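Side-chain contacts in core protein VP4 (Bluetongue virus, PDB 2JHP), which caps viral mRNA within the virus core, binding guanine and S-adenosyl-L-homocysteine at separate sites along a multifunctional chain: residues A[134-139]-A[386-391]; A[124-129]-A[141-146]; A[339-344]-A[348-353]. All blocks are in the same frame, centred on the assembly; numbering follows the deposited sequence.

Interaction 1: residues A[134-139]-A[386-391]; sequences GSEAET and LFEHLH. With SAH (S-adenosyl-L-homocysteine), chain B; GUN (guanine), chain D.
E388 reaches from helix 380-391 to the start of helix 137-141 and takes hold of the backbone N-H of A137. Its CB points at the other segment, and the chain runs extended beyond CG (chi2 165°), the length a glutamate needs to span the gap. E388 CG already lies 3.5 Å from A137 N. At the tip, E388 OE2 accepts from A137 N at 2.9 Å in a nearly straight bond (167°), met on its anti side and 20° out of the carboxylate plane; the same oxygen rests against E136 CB. OE1 turns to a water, which also bonds weakly to E136 OE2. The two carboxylates lie near each other, and K384, in a salt bridge with E388 OE2, probably offsets their charge.

Residues 134-136 belong to the loop after strand 131-132 of a Rossmann-type sheet, and this loop binds S-adenosyl-L-homocysteine. E136, at the N-cap position of helix 137-141, accepts a hydrogen bond from the ribose hydroxyl O3' through E136 OE2 at 2.7 Å, while G134 O accepts from the ligand's amino N. The small A137 CB sits 4.1 Å from F387 CD2, at the ring edge, while one face of F387 lies against guanine, with N1 over the ring centre.

Interaction 2: residues A[124-129]-A[141-146]; sequences YAFKMA and NDANPR. With GUN (guanine), chain D.
F126 sets its ring against the loop 141-146 through a chi1 of -79°, which puts CG anti to the carbonyl carbon and carries the ring out from helix 114-128 toward D142 and A143. The backbone directs D142 CB at that ring, 3.7 Å from F126 CE1, and a chi1 of -62° then turns the D142 carboxylate until its plane stands almost perpendicular to the ring. Over one face sits the backbone carbonyl of D142, with O above the ring centre and 3.8 Å from F126 CZ. A143 approaches obliquely, and its small side chain lets A143 CA and CB both come to 3.8 Å from F126 CE2. The contact is one of van der Waals packing, for which a flat, broad phenylalanine laid against backbone is well suited. Other aromatic groups complete the setting, since F126 also stacks with F132 and meets H148 edge to face.

One residue before D142, N141 ND2 donates to N7 of bound guanine at 3.2 Å in a bond of 167°; the amide N-H suits this purine acceptor. Farther along, N144 OD1 accepts from R146 N at 3.1 Å, an Asx turn that bends the loop ahead of strand 149-152. The contact thus joins helix 114-128 to the loop between helix 137-141 and strand 149-152, on a Rossmann-like sheet, with N141 in the guanine pocket.

Interaction 3: residues A[339-344]-A[348-353]; sequences FMRLRG and VDRHMH
R341 extends its side chain from strand 335-341 across to the loop 348-353, where R341 NH1 donates to the carbonyl O of H353 at 2.6 Å. The bond points nearly down the C=O direction, 165° at the oxygen, with the acceptor tilted a little from the guanidinium plane. Bends at chi2 and chi3 bring the group there, and they also let R341 NE donate to L342 O at 3.3 Å, within the guanidinium plane. Arginine suits this place because its long aliphatic stem can pack while its several N-H groups serve different carbonyls. The stem does pack: R341 CG is 3.7 Å from R350 CB. Beside it F339 presents its ring edge to R350, with F339 CZ 4.4 Å from R350 CD.

Residues 339-341 end strand 335-341 of a mixed seven-stranded sheet of Rossmann-like strand order 3-2-1-4-5-7-6, between 302-308 and 322-324; 348-353 is the loop that follows, before strand 357-362. This loop makes a type I beta turn from R350 to H353, preceded by an Asx turn in which D349 OD1 accepts from H351 N at 3.0 Å.

In the next shell, R341 NH2 has D355 in a salt bridge. R350 is stretched out from CG to NE, which sends its guanidinium past R341 to a salt bridge with E259 and to hydrogen bonds with H391, L390 O and S189. H353 ND1 is hydrogen-bonded to Y322 OH.

Interactions 1 and 2 share helix 137-141 and the same guanine, and they meet there, F387 CE2 lying 3.6 Å from N141 OD1. They touch again where T139 O comes within 3.5 Å of F126 CZ; the F126 side chain is about 8 Å from the bound S-adenosyl-L-homocysteine. Interaction 3 has its centre about 15 Å from that of interaction 1 and joins it through R350, whose NH2 is 2.9 Å from H391 ND1, a probable hydrogen bond. Helix 380-391 thus bears both F387, at the guanine, and the groups that meet the loop following strand 335-341. Interactions 2 and 3 do not touch, their nearest atoms being about 5 Å apart.

Interaction 1: residues A[134-139]-A[386-391]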
loop_
_atom_site.group_PDB
_atom_site.type_symbol
_atom_site.label_atom_id
_atom_site.label_comp_id
_atom_site.label_asym_id
_atom_site.label_seq_id
_atom_site.Cartn_x
_atom_site.Cartn_y
_atom_site.Cartn_z
ATOM N N GLY A 134 2.110 -1.521 9.430
ATOM C CA GLY A 134 3.194 -1.524 8.440
ATOM C C GLY A 134 3.090 -0.362 7.461
ATOM O O GLY A 134 3.389 -0.512 6.274
ATOM N N SER A 135 2.664 0.797 7.953
ATOM C CA SER A 135 2.262 1.875 7.048
ATOM C C SER A 135 3.451 2.684 6.634
ATOM O O SER A 135 4.468 2.664 7.297
ATOM C CB SER A 135 1.220 2.797 7.693
ATOM O OG SER A 135 0.062 2.091 8.096
ATOM N N GLU A 136 3.304 3.391 5.521
ATOM C CA GLU A 136 4.288 4.363 5.056
ATOM C C GLU A 136 3.526 5.460 4.346
ATOM O O GLU A 136 2.293 5.479 4.406
ATOM C CB GLU A 136 5.287 3.710 4.125
ATOM C CG GLU A 136 6.400 2.999 4.811
ATOM C CD GLU A 136 7.409 2.529 3.821
ATOM O OE1 GLU A 136 7.307 2.910 2.640
ATOM O OE2 GLU A 136 8.316 1.785 4.194
ATOM N N ALA A 137 4.241 6.371 3.685
ATOM C CA ALA A 137 3.619 7.553 3.055
ATOM C C ALA A 137 2.366 7.264 2.221
ATOM O O ALA A 137 1.443 8.074 2.226
ATOM C CB ALA A 137 4.632 8.336 2.236
ATOM N N GLU A 138 2.328 6.120 1.528
ATOM C CA GLU A 138 1.141 5.742 0.726
ATOM C C GLU A 138 -0.159 5.660 1.543
ATOM O O GLU A 138 -1.236 5.978 1.033
ATOM C CB GLU A 138 1.358 4.435 -0.044
ATOM C CG GLU A 138 1.024 3.177 0.748
ATOM C CD GLU A 138 2.041 2.893 1.834
ATOM O OE1 GLU A 138 3.229 2.742 1.493
ATOM O OE2 GLU A 138 1.663 2.820 3.020
ATOM N N THR A 139 -0.049 5.244 2.803
ATOM C CA THR A 139 -1.215 5.131 3.662
ATOM C C THR A 139 -1.626 6.489 4.215
ATOM O O THR A 139 -2.804 6.845 4.158
ATOM C CB THR A 139 -1.011 4.116 4.793
ATOM O OG1 THR A 139 -0.607 2.870 4.224
ATOM C CG2 THR A 139 -2.319 3.894 5.546
ATOM N N LEU A 386 10.960 11.926 6.627
ATOM C CA LEU A 386 10.573 12.898 7.635
ATOM C C LEU A 386 9.053 12.798 7.834
ATOM O O LEU A 386 8.565 12.629 8.944
ATOM C CB LEU A 386 10.992 14.320 7.214
ATOM C CG LEU A 386 12.469 14.743 7.222
ATOM C CD1 LEU A 386 12.660 16.099 6.548
ATOM C CD2 LEU A 386 13.033 14.805 8.632
ATOM N N PHE A 387 8.325 12.892 6.735
ATOM C CA PHE A 387 6.887 12.756 6.720
ATOM C C PHE A 387 6.421 11.549 7.530
ATOM O O PHE A 387 5.594 11.691 8.431
ATOM C CB PHE A 387 6.409 12.628 5.265
ATOM C CG PHE A 387 4.926 12.756 5.097
ATOM C CD1 PHE A 387 4.255 13.866 5.581
ATOM C CD2 PHE A 387 4.206 11.780 4.417
ATOM C CE1 PHE A 387 2.896 13.996 5.418
ATOM C CE2 PHE A 387 2.837 11.906 4.227
ATOM C CZ PHE A 387 2.179 13.020 4.729
ATOM N N GLU A 388 6.966 10.374 7.205
ATOM C CA GLU A 388 6.582 9.115 7.847
ATOM C C GLU A 388 6.962 9.069 9.325
ATOM O O GLU A 388 6.263 8.465 10.146
ATOM C CB GLU A 388 7.232 7.939 7.130
ATOM C CG GLU A 388 6.725 7.707 5.695
ATOM C CD GLU A 388 7.626 6.784 4.869
ATOM O OE1 GLU A 388 8.777 6.514 5.289
ATOM O OE2 GLU A 388 7.174 6.326 3.791
ATOM N N HIS A 389 8.072 9.709 9.667
ATOM C CA HIS A 389 8.548 9.650 11.022
ATOM C C HIS A 389 7.738 10.553 11.936
ATOM O O HIS A 389 7.482 10.216 13.097
ATOM C CB HIS A 389 10.035 9.974 11.112
ATOM C CG HIS A 389 10.602 9.729 12.473
ATOM N ND1 HIS A 389 11.137 10.734 13.247
ATOM C CD2 HIS A 389 10.649 8.604 13.227
ATOM C CE1 HIS A 389 11.526 10.233 14.407
ATOM N NE2 HIS A 389 11.234 8.944 14.423
ATOM N N LEU A 390 7.336 11.698 11.410
ATOM C CA LEU A 390 6.590 12.659 12.195
ATOM C C LEU A 390 5.142 12.212 12.433
ATOM O O LEU A 390 4.589 12.449 13.516
ATOM C CB LEU A 390 6.647 14.050 11.555
ATOM C CG LEU A 390 8.031 14.733 11.532
ATOM C CD1 LEU A 390 7.963 16.084 10.862
ATOM C CD2 LEU A 390 8.662 14.881 12.926
ATOM N N HIS A 391 4.562 11.526 11.447
ATOM C CA HIS A 391 3.118 11.370 11.369
ATOM C C HIS A 391 2.595 9.938 11.495
ATOM O O HIS A 391 1.395 9.720 11.355
ATOM C CB HIS A 391 2.592 12.018 10.067
ATOM C CG HIS A 391 2.955 13.464 9.928
ATOM N ND1 HIS A 391 2.567 14.413 10.844
ATOM C CD2 HIS A 391 3.669 14.119 8.984
ATOM C CE1 HIS A 391 3.031 15.592 10.475
ATOM N NE2 HIS A 391 3.701 15.441 9.347
HETATM N N SAH B . 1.337 -1.185 4.320
HETATM C CA SAH B . 1.731 -0.260 3.211
HETATM C CB SAH B . 3.228 -0.239 2.886
HETATM C CG SAH B . 4.092 -1.448 3.190
HETATM S SD SAH B . 5.849 -1.026 3.031
HETATM C C SAH B . 0.906 -0.466 1.951
HETATM O O SAH B . -0.311 -0.651 2.024
HETATM O OXT SAH B . 1.424 -0.417 0.836
HETATM C "C5'" SAH B . 6.240 -2.119 4.427
HETATM C "C4'" SAH B . 6.510 -1.362 5.717
HETATM O "O4'" SAH B . 6.103 -2.121 6.838
HETATM C "C3'" SAH B . 7.989 -1.040 5.907
HETATM O "O3'" SAH B . 8.056 0.292 6.391
HETATM C "C2'" SAH B . 8.447 -1.994 6.999
HETATM O "O2'" SAH B . 9.436 -1.446 7.829
HETATM C "C1'" SAH B . 7.157 -2.203 7.791
HETATM N N9 SAH B . 7.142 -3.470 8.555
HETATM C C8 SAH B . 7.665 -4.685 8.175
HETATM N N7 SAH B . 7.442 -5.583 9.169
HETATM C C5 SAH B . 6.786 -4.964 10.178
HETATM C C6 SAH B . 6.309 -5.402 11.417
HETATM N N6 SAH B . 6.474 -6.669 11.790
HETATM N N1 SAH B . 5.650 -4.521 12.255
HETATM C C2 SAH B . 5.465 -3.206 11.867
HETATM N N3 SAH B . 5.935 -2.767 10.641
HETATM C C4 SAH B . 6.588 -3.629 9.806
HETATM N N9 GUN D . 6.415 11.367 -0.148
HETATM C C8 GUN D . 5.362 10.762 -0.705
HETATM N N7 GUN D . 4.252 11.446 -0.419
HETATM C C5 GUN D . 4.598 12.494 0.319
HETATM C C6 GUN D . 3.859 13.528 0.888
HETATM O O6 GUN D . 2.637 13.582 0.740
HETATM N N1 GUN D . 4.544 14.509 1.626
HETATM C C2 GUN D . 5.948 14.393 1.764
HETATM N N2 GUN D . 6.615 15.294 2.460
HETATM N N3 GUN D . 6.632 13.382 1.198
HETATM C C4 GUN D . 5.982 12.444 0.488
HETATM O O HOH W 1 9.879 4.251 5.571
#

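Interaction 2: residues A[124-129]-A[141-146]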
loop_
_atom_site.group_PDB
_atom_site.type_symbol
_atom_site.label_atom_id
_atom_site.label_comp_id
_atom_site.label_asym_id
_atom_site.label_seq_id
_atom_site.Cartn_x
_atom_site.Cartn_y
_atom_site.Cartn_z
ATOM N N TYR A 124 -10.571 -0.553 -0.085
ATOM C CA TYR A 124 -11.499 -1.391 0.677
ATOM C C TYR A 124 -11.207 -1.251 2.177
ATOM O O TYR A 124 -12.140 -1.125 2.998
ATOM C CB TYR A 124 -11.413 -2.861 0.232
ATOM C CG TYR A 124 -12.042 -3.854 1.201
ATOM C CD1 TYR A 124 -13.419 -4.103 1.186
ATOM C CD2 TYR A 124 -11.258 -4.549 2.134
ATOM C CE1 TYR A 124 -13.998 -5.014 2.068
ATOM C CE2 TYR A 124 -11.830 -5.466 3.030
ATOM C CZ TYR A 124 -13.203 -5.692 2.992
ATOM O OH TYR A 124 -13.781 -6.590 3.879
ATOM N N ALA A 125 -9.912 -1.251 2.509
ATOM C CA ALA A 125 -9.450 -1.168 3.894
ATOM C C ALA A 125 -9.754 0.174 4.565
ATOM O O ALA A 125 -9.972 0.212 5.777
ATOM C CB ALA A 125 -7.960 -1.499 4.006
ATOM N N PHE A 126 -9.772 1.260 3.792
ATOM C CA PHE A 126 -10.107 2.571 4.354
ATOM C C PHE A 126 -11.601 2.639 4.647
ATOM O O PHE A 126 -12.035 3.389 5.529
ATOM C CB PHE A 126 -9.691 3.716 3.428
ATOM C CG PHE A 126 -8.230 4.049 3.490
ATOM C CD1 PHE A 126 -7.414 3.899 2.367
ATOM C CD2 PHE A 126 -7.652 4.522 4.677
ATOM C CE1 PHE A 126 -6.042 4.213 2.423
ATOM C CE2 PHE A 126 -6.279 4.838 4.739
ATOM C CZ PHE A 126 -5.477 4.678 3.606
ATOM N N LYS A 127 -12.377 1.848 3.908
ATOM C CA LYS A 127 -13.824 1.772 4.108
ATOM C C LYS A 127 -14.165 0.927 5.326
ATOM O O LYS A 127 -15.166 1.181 5.996
ATOM C CB LYS A 127 -14.537 1.210 2.870
ATOM C CG LYS A 127 -14.419 2.075 1.615
ATOM C CD LYS A 127 -14.953 3.479 1.871
ATOM C CE LYS A 127 -14.707 4.415 0.704
ATOM N NZ LYS A 127 -14.863 5.845 1.129
ATOM N N MET A 128 -13.321 -0.058 5.626
ATOM C CA MET A 128 -13.639 -1.039 6.656
ATOM C C MET A 128 -12.777 -0.988 7.922
ATOM O O MET A 128 -13.064 -1.704 8.878
ATOM C CB MET A 128 -13.627 -2.454 6.070
ATOM C CG MET A 128 -14.515 -2.658 4.854
ATOM S SD MET A 128 -16.267 -2.540 5.226
ATOM C CE MET A 128 -16.974 -2.927 3.634
ATOM N N ALA A 129 -11.740 -0.156 7.962
ATOM C CA ALA A 129 -10.838 -0.179 9.126
ATOM C C ALA A 129 -10.491 1.182 9.726
ATOM O O ALA A 129 -10.566 2.212 9.055
ATOM C CB ALA A 129 -9.558 -0.985 8.817
ATOM N N ASN A 141 -1.072 9.393 2.924
ATOM C CA ASN A 141 -1.614 10.144 1.795
ATOM C C ASN A 141 -3.105 9.979 1.525
ATOM O O ASN A 141 -3.751 10.921 1.075
ATOM C CB ASN A 141 -0.833 9.822 0.525
ATOM C CG ASN A 141 0.469 10.560 0.448
ATOM O OD1 ASN A 141 0.754 11.427 1.273
ATOM N ND2 ASN A 141 1.279 10.219 -0.539
ATOM N N ASP A 142 -3.655 8.799 1.788
ATOM C CA ASP A 142 -5.072 8.573 1.520
ATOM C C ASP A 142 -5.927 8.448 2.788
ATOM O O ASP A 142 -7.094 8.056 2.717
ATOM C CB ASP A 142 -5.257 7.360 0.597
ATOM C CG ASP A 142 -4.597 7.545 -0.765
ATOM O OD1 ASP A 142 -4.776 8.610 -1.377
ATOM O OD2 ASP A 142 -3.891 6.622 -1.233
ATOM N N ALA A 143 -5.349 8.806 3.935
ATOM C CA ALA A 143 -5.992 8.607 5.245
ATOM C C ALA A 143 -6.665 9.857 5.769
ATOM O O ALA A 143 -6.132 10.956 5.624
ATOM C CB ALA A 143 -4.980 8.106 6.273
ATOM N N ASN A 144 -7.832 9.679 6.383
ATOM C CA ASN A 144 -8.511 10.735 7.127
ATOM C C ASN A 144 -7.904 10.764 8.512
ATOM O O ASN A 144 -8.181 9.894 9.323
ATOM C CB ASN A 144 -10.005 10.434 7.205
ATOM C CG ASN A 144 -10.783 11.471 8.022
ATOM O OD1 ASN A 144 -10.207 12.380 8.646
ATOM N ND2 ASN A 144 -12.108 11.333 8.015
ATOM N N PRO A 145 -7.030 11.746 8.779
ATOM C CA PRO A 145 -6.242 11.680 10.020
ATOM C C PRO A 145 -7.096 11.835 11.269
ATOM O O PRO A 145 -6.620 11.583 12.375
ATOM C CB PRO A 145 -5.259 12.848 9.878
ATOM C CG PRO A 145 -5.883 13.771 8.902
ATOM C CD PRO A 145 -6.701 12.935 7.968
ATOM N N ARG A 146 -8.351 12.234 11.070
ATOM C CA ARG A 146 -9.306 12.424 12.157
ATOM C C ARG A 146 -10.092 11.147 12.475
ATOM O O ARG A 146 -10.877 11.121 13.420
ATOM C CB ARG A 146 -10.275 13.566 11.821
ATOM C CG ARG A 146 -9.698 14.970 11.963
ATOM C CD ARG A 146 -10.780 16.040 11.785
ATOM N NE ARG A 146 -12.034 15.693 12.473
ATOM C CZ ARG A 146 -12.425 16.169 13.659
ATOM N NH1 ARG A 146 -11.676 17.038 14.334
ATOM N NH2 ARG A 146 -13.579 15.766 14.174
HETATM N N9 GUN D . 6.415 11.367 -0.148
HETATM C C8 GUN D . 5.362 10.762 -0.705
HETATM N N7 GUN D . 4.252 11.446 -0.419
HETATM C C5 GUN D . 4.598 12.494 0.319
HETATM C C6 GUN D . 3.859 13.528 0.888
HETATM O O6 GUN D . 2.637 13.582 0.740
HETATM N N1 GUN D . 4.544 14.509 1.626
HETATM C C2 GUN D . 5.948 14.393 1.764
HETATM N N2 GUN D . 6.615 15.294 2.460
HETATM N N3 GUN D . 6.632 13.382 1.198
HETATM C C4 GUN D . 5.982 12.444 0.488
#

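Interaction 3: residues A[339-344]-A[348-353]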
loop_
_atom_site.group_PDB
_atom_site.type_symbol
_atom_site.label_atom_id
_atom_site.label_comp_id
_atom_site.label_asym_id
_atom_site.label_seq_id
_atom_site.Cartn_x
_atom_site.Cartn_y
_atom_site.Cartn_z
ATOM N N PHE A 339 12.211 20.521 14.930
ATOM C CA PHE A 339 10.910 19.963 15.237
ATOM C C PHE A 339 10.720 19.863 16.750
ATOM O O PHE A 339 11.599 19.373 17.473
ATOM C CB PHE A 339 10.697 18.599 14.564
ATOM C CG PHE A 339 9.432 17.912 14.997
ATOM C CD1 PHE A 339 8.189 18.389 14.592
ATOM C CD2 PHE A 339 9.481 16.810 15.840
ATOM C CE1 PHE A 339 7.021 17.766 15.008
ATOM C CE2 PHE A 339 8.320 16.184 16.260
ATOM C CZ PHE A 339 7.089 16.660 15.845
ATOM N N MET A 340 9.566 20.335 17.209
ATOM C CA MET A 340 9.243 20.346 18.620
ATOM C C MET A 340 7.927 19.606 18.807
ATOM O O MET A 340 6.893 20.032 18.284
ATOM C CB MET A 340 9.107 21.788 19.135
ATOM C CG MET A 340 10.352 22.685 18.997
ATOM S SD MET A 340 10.096 24.421 19.475
ATOM C CE MET A 340 9.684 24.239 21.201
ATOM N N ARG A 341 7.967 18.486 19.531
ATOM C CA ARG A 341 6.747 17.769 19.897
ATOM C C ARG A 341 6.261 18.319 21.224
ATOM O O ARG A 341 6.994 18.332 22.217
ATOM C CB ARG A 341 6.981 16.270 19.989
ATOM C CG ARG A 341 5.681 15.453 19.884
ATOM C CD ARG A 341 5.524 14.537 21.068
ATOM N NE ARG A 341 5.072 15.259 22.244
ATOM C CZ ARG A 341 5.353 14.922 23.496
ATOM N NH1 ARG A 341 6.102 13.859 23.757
ATOM N NH2 ARG A 341 4.885 15.661 24.490
ATOM N N LEU A 342 5.027 18.799 21.226
ATOM C CA LEU A 342 4.481 19.477 22.386
ATOM C C LEU A 342 3.269 18.735 22.938
ATOM O O LEU A 342 2.887 17.690 22.434
ATOM C CB LEU A 342 4.102 20.916 22.014
ATOM C CG LEU A 342 5.174 21.826 21.416
ATOM C CD1 LEU A 342 4.546 23.096 20.849
ATOM C CD2 LEU A 342 6.230 22.174 22.447
ATOM N N ARG A 343 2.686 19.259 24.005
ATOM C CA ARG A 343 1.374 18.806 24.414
ATOM C C ARG A 343 0.429 19.813 23.794
ATOM O O ARG A 343 0.840 20.932 23.467
ATOM C CB ARG A 343 1.232 18.720 25.938
ATOM C CG ARG A 343 1.608 19.972 26.687
ATOM C CD ARG A 343 3.021 19.911 27.262
ATOM N NE ARG A 343 3.552 21.261 27.468
ATOM C CZ ARG A 343 3.006 22.177 28.267
ATOM N NH1 ARG A 343 1.896 21.910 28.954
ATOM N NH2 ARG A 343 3.565 23.378 28.371
ATOM N N GLY A 344 -0.824 19.419 23.628
ATOM C CA GLY A 344 -1.770 20.166 22.810
ATOM C C GLY A 344 -2.530 19.121 22.023
ATOM O O GLY A 344 -1.951 18.102 21.632
ATOM N N VAL A 348 -2.842 12.635 16.024
ATOM C CA VAL A 348 -1.825 11.595 15.999
ATOM C C VAL A 348 -1.130 11.548 17.351
ATOM O O VAL A 348 -0.636 12.574 17.843
ATOM C CB VAL A 348 -0.763 11.839 14.888
ATOM C CG1 VAL A 348 0.401 10.858 15.014
ATOM C CG2 VAL A 348 -1.394 11.721 13.505
ATOM N N ASP A 349 -1.084 10.351 17.933
ATOM C CA ASP A 349 -0.333 10.139 19.162
ATOM C C ASP A 349 1.191 10.190 18.917
ATOM O O ASP A 349 1.811 9.194 18.510
ATOM C CB ASP A 349 -0.747 8.827 19.834
ATOM C CG ASP A 349 -0.081 8.626 21.168
ATOM O OD1 ASP A 349 0.688 9.520 21.592
ATOM O OD2 ASP A 349 -0.327 7.569 21.788
ATOM N N ARG A 350 1.777 11.355 19.178
ATOM C CA ARG A 350 3.207 11.541 19.029
ATOM C C ARG A 350 3.954 11.442 20.352
ATOM O O ARG A 350 5.074 11.914 20.451
ATOM C CB ARG A 350 3.505 12.884 18.353
ATOM C CG ARG A 350 3.062 12.958 16.898
ATOM C CD ARG A 350 3.360 14.295 16.281
ATOM N NE ARG A 350 2.792 14.347 14.941
ATOM C CZ ARG A 350 1.599 14.864 14.646
ATOM N NH1 ARG A 350 0.829 15.401 15.597
ATOM N NH2 ARG A 350 1.176 14.836 13.390
ATOM N N HIS A 351 3.366 10.798 21.358
ATOM C CA HIS A 351 4.037 10.703 22.659
ATOM C C HIS A 351 5.404 10.016 22.590
ATOM O O HIS A 351 6.301 10.379 23.337
ATOM C CB HIS A 351 3.120 10.153 23.775
ATOM C CG HIS A 351 3.113 8.657 23.913
ATOM N ND1 HIS A 351 3.690 8.009 24.987
ATOM C CD2 HIS A 351 2.559 7.687 23.147
ATOM C CE1 HIS A 351 3.513 6.705 24.864
ATOM N NE2 HIS A 351 2.826 6.482 23.758
ATOM N N MET A 352 5.576 9.082 21.653
ATOM C CA MET A 352 6.864 8.400 21.451
ATOM C C MET A 352 8.011 9.349 21.123
ATOM O O MET A 352 9.161 9.064 21.449
ATOM C CB MET A 352 6.764 7.297 20.389
ATOM C CG MET A 352 6.089 5.996 20.868
ATOM S SD MET A 352 6.601 5.462 22.521
ATOM C CE MET A 352 5.708 3.909 22.661
ATOM N N HIS A 353 7.703 10.467 20.471
ATOM C CA HIS A 353 8.688 11.530 20.270
ATOM C C HIS A 353 8.821 12.287 21.580
ATOM O O HIS A 353 7.826 12.789 22.105
ATOM C CB HIS A 353 8.256 12.474 19.147
ATOM C CG HIS A 353 7.960 11.768 17.861
ATOM N ND1 HIS A 353 8.948 11.384 16.980
ATOM C CD2 HIS A 353 6.788 11.355 17.322
ATOM C CE1 HIS A 353 8.396 10.776 15.946
ATOM N NE2 HIS A 353 7.087 10.744 16.130
#